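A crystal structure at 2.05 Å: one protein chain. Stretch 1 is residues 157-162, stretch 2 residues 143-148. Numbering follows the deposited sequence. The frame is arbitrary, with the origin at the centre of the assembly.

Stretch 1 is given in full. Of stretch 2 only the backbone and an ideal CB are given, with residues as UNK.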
# COMPACT_ATOMS: atom_id res chain seq x y z
N LEU D 157 -52.69 17.04 7.62
CA LEU D 157 -52.34 18.43 7.93
C LEU D 157 -51.54 19.03 6.77
O LEU D 157 -50.90 18.29 6.02
CB LEU D 157 -51.58 18.53 9.26
CG LEU D 157 -52.36 18.61 10.60
CD1 LEU D 157 -52.94 20.00 10.84
CD2 LEU D 157 -53.44 17.53 10.75
N PRO D 158 -51.60 20.36 6.60
CA PRO D 158 -50.88 21.05 5.53
C PRO D 158 -49.35 20.96 5.60
O PRO D 158 -48.78 20.68 6.66
CB PRO D 158 -51.30 22.52 5.71
CG PRO D 158 -51.91 22.59 7.08
CD PRO D 158 -52.55 21.27 7.28
N ASN D 159 -48.71 21.19 4.46
CA ASN D 159 -47.26 21.30 4.36
C ASN D 159 -46.85 22.20 3.19
O ASN D 159 -47.72 22.72 2.47
CB ASN D 159 -46.60 19.92 4.28
CG ASN D 159 -47.09 19.10 3.11
OD1 ASN D 159 -46.88 19.45 1.95
ND2 ASN D 159 -47.74 17.98 3.41
N GLN D 160 -45.54 22.38 3.02
CA GLN D 160 -44.97 23.31 2.05
C GLN D 160 -45.12 22.91 0.57
O GLN D 160 -45.01 23.76 -0.31
CB GLN D 160 -43.49 23.55 2.36
CG GLN D 160 -42.63 22.29 2.31
CD GLN D 160 -41.15 22.58 2.50
OE1 GLN D 160 -40.74 23.19 3.49
NE2 GLN D 160 -40.34 22.12 1.55
N GLN D 161 -45.36 21.62 0.32
CA GLN D 161 -45.30 21.05 -1.04
C GLN D 161 -46.08 21.77 -2.15
O GLN D 161 -45.54 21.98 -3.24
CB GLN D 161 -45.64 19.55 -1.02
CG GLN D 161 -44.49 18.68 -0.48
CD GLN D 161 -44.94 17.28 -0.10
OE1 GLN D 161 -45.65 16.62 -0.86
NE2 GLN D 161 -44.52 16.83 1.07
N GLU D 162 -47.32 22.15 -1.88
CA GLU D 162 -48.11 22.89 -2.87
C GLU D 162 -47.57 24.29 -3.13
O GLU D 162 -47.52 24.74 -4.27
CB GLU D 162 -49.60 22.93 -2.48
CG GLU D 162 -50.31 21.59 -2.60
CD GLU D 162 -50.15 20.98 -3.98
OE1 GLU D 162 -50.92 21.34 -4.90
OE2 GLU D 162 -49.25 20.12 -4.15
N UNK D 143 -41.39 23.18 12.08
CA UNK D 143 -40.90 21.95 11.43
C UNK D 143 -41.99 21.07 10.78
O UNK D 143 -41.74 20.49 9.72
CB UNK D 143 -40.15 21.11 12.47
N UNK D 144 -43.18 20.96 11.41
CA UNK D 144 -44.24 20.21 10.74
C UNK D 144 -44.54 20.67 9.30
O UNK D 144 -45.02 19.87 8.50
CB UNK D 144 -45.52 20.31 11.57
N UNK D 145 -44.23 21.92 8.99
CA UNK D 145 -44.48 22.46 7.65
C UNK D 145 -43.70 21.76 6.54
O UNK D 145 -44.10 21.80 5.37
CB UNK D 145 -44.14 23.95 7.63
N UNK D 146 -42.59 21.10 6.90
CA UNK D 146 -41.78 20.34 5.95
C UNK D 146 -42.54 19.16 5.33
O UNK D 146 -42.38 18.87 4.14
CB UNK D 146 -40.52 19.83 6.65
N UNK D 147 -43.37 18.49 6.13
CA UNK D 147 -44.18 17.37 5.65
C UNK D 147 -43.65 16.00 6.05
O UNK D 147 -44.12 14.98 5.55
CB UNK D 147 -44.29 17.44 4.13
N UNK D 148 -42.67 15.98 6.96
CA UNK D 148 -42.07 14.74 7.46
C UNK D 148 -42.60 14.37 8.85
O UNK D 148 -42.62 15.22 9.75
CB UNK D 148 -40.55 14.88 7.50

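Position 143 opens a 3-10 segment, with phi/psi of -61/-37°, and nothing of stretch 1 lies within 5.5 Å of its ideal CB. Stretch 1 therefore sets no preference here, and almost any side chain would be tolerated. The deposited residue is Trp143, whose CD1 is 9.1 Å from Gln160 OE1, too far for contact, and whose indole forms a hydrogen bond elsewhere in the structure. Its carbonyl O accepts from the backbone N of position 146 at 3.0 Å, one of the bonds that hold the turn.

At position 144 the CA-to-CB bond runs sideways to stretch 1, again with no neighbour within 5.5 Å. Phi is -53°, a value that a proline ring accepts readily, though small or polar residues would do as well. The residue is Pro144, with a C-gamma exo pucker. Its part in the turn is played by its carbonyl O, which receives the backbone N of position 147 at 3.2 Å.

Position 145 lies where the two stretches are in closest register, its CA 4.5 Å from that of Asn159. The main contact is made by backbone: Gln160 N donates to the carbonyl O of position 145 at 2.8 Å, with an N-H...O angle of 141°, a bond available to any residue. The CB points sideways, 5.1 Å from Gln160 N and 5.2 Å from Asn159 CA, so a side chain can extend past stretch 1 without being confined by it. Both large and small residues are compatible. The deposited Trp145, with chi1 at -70° (m), comes nearest through its CB, 5.0 Å from Gln160 N; the indole makes no close contact with stretch 1.

Position 146 directs its CB away from stretch 1, yet Gln160 OE1 is 4.6 Å from that ideal CB and the amide of Gln160 extends alongside. A long, flexible polar chain could run beside this amide; a short one would simply leave it alone. Lys146 takes the long course. With chi1 t and chi2 p, its chain brings NZ to 3.8 Å from Gln160 NE2. As both nitrogens are donors, they do not bond to each other; a water accepts from each, 3.0 Å from Lys146 NZ and 3.0 Å from Gln160 NE2, and so links the two groups.

Position 147 is the most restrictive. Its phi/psi of 103/11° would jam a CB against the preceding carbonyl O, which by itself calls for glycine. Stretch 1 adds to the demand: an ideal CB would lie 3.1 Å from Gln161 NE2 and 3.4 Å from Asn159 CB, both tight. Gly147 removes the conflict, letting Asn159 CB approach its CA to 3.8 Å. The same Asn159 caps the turn into the helix, its OD1 accepting from Gln161 N at 3.1 Å.

At position 148 the CB points away and has no neighbour in stretch 1 within 5.5 Å, so many residues would serve. Lys148, with chi1 m and chi2 to chi4 all t, makes no contact with stretch 1.

Stretch 2 143-148: WPWKGK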
# COMPACT_ATOMS: atom_id res chain seq x y z
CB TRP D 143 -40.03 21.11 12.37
CG TRP D 143 -38.70 21.73 12.77
CD1 TRP D 143 -38.12 22.83 12.22
CD2 TRP D 143 -37.80 21.25 13.77
NE1 TRP D 143 -36.91 23.09 12.84
CE2 TRP D 143 -36.69 22.13 13.79
CE3 TRP D 143 -37.81 20.16 14.65
CZ2 TRP D 143 -35.61 21.96 14.66
CZ3 TRP D 143 -36.74 19.99 15.53
CH2 TRP D 143 -35.65 20.89 15.52
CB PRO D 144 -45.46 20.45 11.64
CG PRO D 144 -44.88 20.62 12.98
CD PRO D 144 -43.56 21.33 12.79
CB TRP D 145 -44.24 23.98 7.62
CG TRP D 145 -45.28 24.78 8.37
CD1 TRP D 145 -46.26 24.29 9.21
CD2 TRP D 145 -45.41 26.20 8.39
NE1 TRP D 145 -47.00 25.33 9.73
CE2 TRP D 145 -46.51 26.51 9.24
CE3 TRP D 145 -44.72 27.25 7.76
CZ2 TRP D 145 -46.92 27.83 9.48
CZ3 TRP D 145 -45.14 28.56 8.00
CH2 TRP D 145 -46.23 28.83 8.86
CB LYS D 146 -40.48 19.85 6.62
CG LYS D 146 -39.62 18.89 5.79
CD LYS D 146 -39.14 19.52 4.48
CE LYS D 146 -38.52 18.48 3.56
NZ LYS D 146 -38.21 19.04 2.21
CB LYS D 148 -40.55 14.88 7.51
CG LYS D 148 -39.85 14.60 6.20
CD LYS D 148 -38.35 14.72 6.38
CE LYS D 148 -37.60 14.11 5.22
NZ LYS D 148 -36.14 14.38 5.36
O HOH W 1 -37.41 21.91 1.96
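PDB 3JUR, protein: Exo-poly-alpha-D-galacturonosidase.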